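Local coordinates for uncharacterized protein Atu1872 (Agrobacterium tumefaciens, PDB 2QNT) that is of unknown function but is related to the glyoxalase/bleomycin resistance protein/dioxygenase family, at residues A[14-19]-A[116-121]; A[83-88]-A[110-115]. One frame throughout, in Å; residues are numbered along the deposited sequence.

Overall arrangement
From the N terminus, strand 7-16 is outermost, within this chain, in the first sheet, which continues into the second subunit, and its end meets the connection 116-121 in contact 1. That meeting closes a long loop, holding helix 19-29, the rest of the first sheet, helix 53-61 and most of the second sheet. Contact 2 falls wholly within this loop and closes a much shorter one, from the start of helix 85-92 through strand 98-104 to strand 110-115. Contact 1 ties the two halves of the fold together, whereas contact 2 packs a helix on the sheet of its own half. Their centres lie about 19 Å apart, yet Tyr115 leads directly into the turn of contact 1.

Contact 1 (A[14-19]-A[116-121]); sequences PFVRDI and DPDGHA
His120 and Asp118 reach from the connection between strands 110-115 and 121-126 to two backbone groups on either side of Val16, Phe15 O and Arg17 N. The imidazole meets Phe15 edge-on: NE2 donates to Phe15 O at 2.8 Å with a nearly straight N-H...O angle of 173°, and the acceptor lies close to the ring plane. Over one face of the same ring sits Pro14 CB, 3.9 Å from the centroid, a CH-pi contact displaced toward NE2 and the rim. The bond places a proton on NE2, and partners in plane and over a face probably leave the ring little freedom to turn.

Asp118 crosses Val16 at about a right angle. Its chi1 of -71° sets CG anti to its own carbonyl carbon, and the carboxylate divides its work: OD1 accepts from Arg17 N at 2.7 Å on the syn side, somewhat out of plane, while OD2 lies against Val16 CB at 3.3 Å and takes a bond from a water that also donates to Asp18 O. These residues join the first beta-alpha-beta-beta-beta unit of the glyoxalase fold to the last beta-beta connection of the second, where a type I turn runs from Asp116 to Gly119. Asp116 shapes that turn: Asp118 N, in an Asx turn, and His120 N approach its OD1 from opposite faces of the carboxylate, and OD2 bonds to Tyr26 of helix 19-29.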
# COMPACT_ATOMS: atom_id res chain seq x y z
N PRO A 14 3.70 -3.95 2.36
CA PRO A 14 4.76 -3.40 3.21
C PRO A 14 5.71 -4.49 3.64
O PRO A 14 5.30 -5.63 3.95
CB PRO A 14 4.00 -2.81 4.40
CG PRO A 14 2.58 -2.80 4.00
CD PRO A 14 2.36 -3.75 2.92
N PHE A 15 6.99 -4.13 3.72
CA PHE A 15 8.03 -5.05 4.19
C PHE A 15 8.10 -4.99 5.71
O PHE A 15 7.97 -3.94 6.32
CB PHE A 15 9.38 -4.63 3.67
CG PHE A 15 9.57 -4.73 2.16
CD1 PHE A 15 8.54 -5.11 1.31
CD2 PHE A 15 10.77 -4.34 1.61
CE1 PHE A 15 8.74 -5.14 -0.09
CE2 PHE A 15 10.94 -4.38 0.20
CZ PHE A 15 9.93 -4.77 -0.61
N VAL A 16 8.27 -6.15 6.32
CA VAL A 16 8.33 -6.27 7.79
C VAL A 16 9.54 -7.08 8.22
O VAL A 16 9.99 -7.97 7.50
CB VAL A 16 7.01 -6.84 8.39
CG1 VAL A 16 5.82 -5.98 7.93
CG2 VAL A 16 6.79 -8.32 8.02
N ARG A 17 10.08 -6.77 9.39
CA ARG A 17 11.27 -7.48 9.89
C ARG A 17 10.94 -8.86 10.44
O ARG A 17 11.74 -9.80 10.30
CB ARG A 17 11.97 -6.63 10.96
CG ARG A 17 13.35 -7.04 11.34
CD ARG A 17 13.92 -6.07 12.39
NE ARG A 17 14.54 -4.89 11.78
CZ ARG A 17 14.85 -3.76 12.43
NH1 ARG A 17 14.60 -3.64 13.73
NH2 ARG A 17 15.41 -2.75 11.78
N ASP A 18 9.75 -9.01 11.00
CA ASP A 18 9.37 -10.24 11.72
C ASP A 18 7.91 -10.50 11.38
O ASP A 18 7.03 -9.76 11.81
CB ASP A 18 9.59 -10.02 13.23
CG ASP A 18 9.31 -11.25 14.06
OD1 ASP A 18 8.29 -11.92 13.90
OD2 ASP A 18 10.15 -11.55 14.92
N ILE A 19 7.66 -11.51 10.56
CA ILE A 19 6.30 -11.80 10.11
C ILE A 19 5.36 -12.20 11.26
O ILE A 19 4.20 -11.81 11.29
CB ILE A 19 6.31 -12.86 8.97
CG1 ILE A 19 5.03 -12.80 8.13
CG2 ILE A 19 6.59 -14.28 9.50
CD1 ILE A 19 4.88 -11.54 7.27
N ASP A 116 2.84 0.93 12.98
CA ASP A 116 2.93 -0.53 13.13
C ASP A 116 4.27 -0.92 13.73
O ASP A 116 5.10 -0.05 13.99
CB ASP A 116 2.52 -1.24 11.84
CG ASP A 116 3.62 -1.47 10.88
OD1 ASP A 116 4.76 -0.96 11.06
OD2 ASP A 116 3.40 -2.22 9.89
N PRO A 117 4.48 -2.20 14.03
CA PRO A 117 5.72 -2.62 14.67
C PRO A 117 6.99 -2.27 13.89
O PRO A 117 8.06 -2.21 14.49
CB PRO A 117 5.55 -4.14 14.79
CG PRO A 117 4.06 -4.29 14.96
CD PRO A 117 3.50 -3.31 13.96
N ASP A 118 6.91 -2.04 12.59
CA ASP A 118 8.06 -1.71 11.76
C ASP A 118 8.16 -0.21 11.52
O ASP A 118 9.11 0.24 10.84
CB ASP A 118 7.99 -2.46 10.42
CG ASP A 118 8.23 -3.92 10.59
OD1 ASP A 118 9.40 -4.34 10.48
OD2 ASP A 118 7.25 -4.64 10.90
N GLY A 119 7.23 0.56 12.06
CA GLY A 119 7.23 1.99 11.85
C GLY A 119 6.44 2.49 10.67
O GLY A 119 6.47 3.69 10.39
N HIS A 120 5.70 1.62 9.98
CA HIS A 120 4.86 2.10 8.90
C HIS A 120 3.72 2.91 9.49
O HIS A 120 3.22 2.58 10.57
CB HIS A 120 4.26 0.94 8.07
CG HIS A 120 5.28 0.11 7.36
ND1 HIS A 120 6.10 0.63 6.37
CD2 HIS A 120 5.60 -1.20 7.48
CE1 HIS A 120 6.86 -0.35 5.91
NE2 HIS A 120 6.58 -1.47 6.57
N ALA A 121 3.27 3.97 8.81
CA ALA A 121 2.24 4.85 9.30
C ALA A 121 0.88 4.29 8.92
O ALA A 121 0.62 3.97 7.75
CB ALA A 121 2.44 6.26 8.73
O HOH W 1 7.87 -6.95 12.11

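Contact 2 (A[83-88]-A[110-115]); sequences ADVDAA and RVFRFY
Val85 lays its CG2 against the edge of the Phe112 ring, 4.1 Å from CE2 and close to the ring plane, the two side chains sliding past each other in opposite directions. The valine's two methyls serve alternate residues of the strand: CG2, anti to its backbone N, faces the phenylalanine, while CG1 comes within 3.8 Å of Arg110 NH1. One helical turn further on, Ala88 CB approaches the same CE2 at 4.3 Å. A chi1 of 64° puts Phe112 CG between its backbone N and carbonyl carbon. The ring lies between strand and helix, where Phe89 meets it edge-to-face.

The polar part sits at the outer end of the contact. Arg110, bent at chi3, presents its guanidinium end-on to Asp86, with NH2 giving OD1 a 2.7 Å bond and NH1 giving OD2 one of 3.1 Å. Both oxygens lie near the guanidinium plane, and OD1 uses its syn lone pair. A weak third bond runs from NH1 to OD1. The carboxylate plane is turned 30° from the guanidinium, so the fork is not quite flat.

This is the helix-on-sheet packing of the second beta-alpha-beta-beta-beta unit, with the first turn of helix 85-92 on strand 110-115. Asp84 is the N-cap, its OD1 accepting from Ala87 N at 3.1 Å. Alternation along the strand turns Arg110 and Phe112 to the helix while Val111 points away, and Leu102 of strand 98-104 borders both members of the salt bridge.

Apolar atoms fill the buried side, while the paired charges lie at the more exposed rim, where Asp86 probably balances much of the arginine's charge and the two-nitrogen grip would restrain the turn of its guanidinium.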
# COMPACT_ATOMS: atom_id res chain seq x y z
N ALA A 83 -16.05 0.58 11.58
CA ALA A 83 -17.43 0.92 11.86
C ALA A 83 -17.68 1.69 13.15
O ALA A 83 -18.66 2.44 13.28
CB ALA A 83 -18.28 -0.38 11.88
N ASP A 84 -16.84 1.44 14.15
CA ASP A 84 -16.92 2.07 15.45
C ASP A 84 -15.52 2.54 15.86
O ASP A 84 -14.79 1.86 16.58
CB ASP A 84 -17.48 1.10 16.49
CG ASP A 84 -17.72 1.76 17.83
OD1 ASP A 84 -17.27 2.90 18.06
OD2 ASP A 84 -18.40 1.12 18.68
N VAL A 85 -15.16 3.72 15.36
CA VAL A 85 -13.82 4.23 15.55
C VAL A 85 -13.52 4.47 17.03
O VAL A 85 -12.38 4.34 17.44
CB VAL A 85 -13.55 5.50 14.70
CG1 VAL A 85 -14.19 6.74 15.29
CG2 VAL A 85 -12.03 5.69 14.50
N ASP A 86 -14.53 4.79 17.83
CA ASP A 86 -14.31 4.95 19.27
C ASP A 86 -13.90 3.64 19.94
O ASP A 86 -12.99 3.64 20.77
CB ASP A 86 -15.55 5.51 19.93
CG ASP A 86 -15.88 6.88 19.42
OD1 ASP A 86 -15.12 7.80 19.70
OD2 ASP A 86 -16.91 7.03 18.71
N ALA A 87 -14.58 2.56 19.61
CA ALA A 87 -14.23 1.24 20.14
C ALA A 87 -12.86 0.83 19.64
O ALA A 87 -12.06 0.30 20.42
CB ALA A 87 -15.28 0.18 19.76
N ALA A 88 -12.57 1.06 18.35
CA ALA A 88 -11.26 0.72 17.80
C ALA A 88 -10.17 1.46 18.56
O ALA A 88 -9.12 0.88 18.85
CB ALA A 88 -11.17 1.06 16.28
N ARG A 110 -13.42 11.77 11.89
CA ARG A 110 -12.61 11.44 13.05
C ARG A 110 -11.69 10.26 12.74
O ARG A 110 -12.16 9.20 12.32
CB ARG A 110 -13.51 11.12 14.22
CG ARG A 110 -14.39 12.28 14.61
CD ARG A 110 -15.44 11.88 15.59
NE ARG A 110 -14.86 11.52 16.86
CZ ARG A 110 -15.15 10.42 17.55
NH1 ARG A 110 -16.03 9.52 17.08
NH2 ARG A 110 -14.54 10.24 18.72
N VAL A 111 -10.38 10.48 12.93
CA VAL A 111 -9.39 9.44 12.70
C VAL A 111 -8.33 9.46 13.76
O VAL A 111 -8.10 10.47 14.40
CB VAL A 111 -8.71 9.58 11.29
CG1 VAL A 111 -9.74 9.97 10.22
CG2 VAL A 111 -7.55 10.54 11.29
N PHE A 112 -7.62 8.35 13.92
CA PHE A 112 -6.37 8.34 14.67
C PHE A 112 -5.28 7.72 13.83
O PHE A 112 -5.56 7.00 12.88
CB PHE A 112 -6.51 7.68 16.06
CG PHE A 112 -6.85 6.21 16.08
CD1 PHE A 112 -5.91 5.27 16.49
CD2 PHE A 112 -8.13 5.78 15.83
CE1 PHE A 112 -6.24 3.92 16.61
CE2 PHE A 112 -8.46 4.43 15.97
CZ PHE A 112 -7.50 3.52 16.34
N ARG A 113 -4.03 8.03 14.16
CA ARG A 113 -2.89 7.59 13.35
C ARG A 113 -1.79 7.10 14.29
O ARG A 113 -1.64 7.61 15.41
CB ARG A 113 -2.39 8.71 12.46
CG ARG A 113 -3.45 9.20 11.48
CD ARG A 113 -2.90 10.15 10.43
NE ARG A 113 -3.91 10.63 9.48
CZ ARG A 113 -4.50 11.82 9.54
NH1 ARG A 113 -4.24 12.70 10.51
NH2 ARG A 113 -5.36 12.20 8.61
N PHE A 114 -1.04 6.09 13.85
CA PHE A 114 -0.10 5.39 14.70
C PHE A 114 0.85 4.60 13.87
O PHE A 114 0.70 4.48 12.66
CB PHE A 114 -0.83 4.49 15.70
CG PHE A 114 -1.77 3.50 15.07
CD1 PHE A 114 -1.37 2.20 14.82
CD2 PHE A 114 -3.07 3.84 14.77
CE1 PHE A 114 -2.22 1.29 14.25
CE2 PHE A 114 -3.92 2.91 14.20
CZ PHE A 114 -3.48 1.63 13.95
N TYR A 115 1.84 4.00 14.52
CA TYR A 115 2.83 3.19 13.83
C TYR A 115 2.56 1.71 14.01
O TYR A 115 2.12 1.28 15.09
CB TYR A 115 4.23 3.46 14.39
CG TYR A 115 4.69 4.87 14.18
CD1 TYR A 115 5.00 5.35 12.92
CD2 TYR A 115 4.77 5.75 15.24
CE1 TYR A 115 5.43 6.67 12.73
CE2 TYR A 115 5.17 7.05 15.07
CZ TYR A 115 5.50 7.51 13.81
OH TYR A 115 5.91 8.81 13.63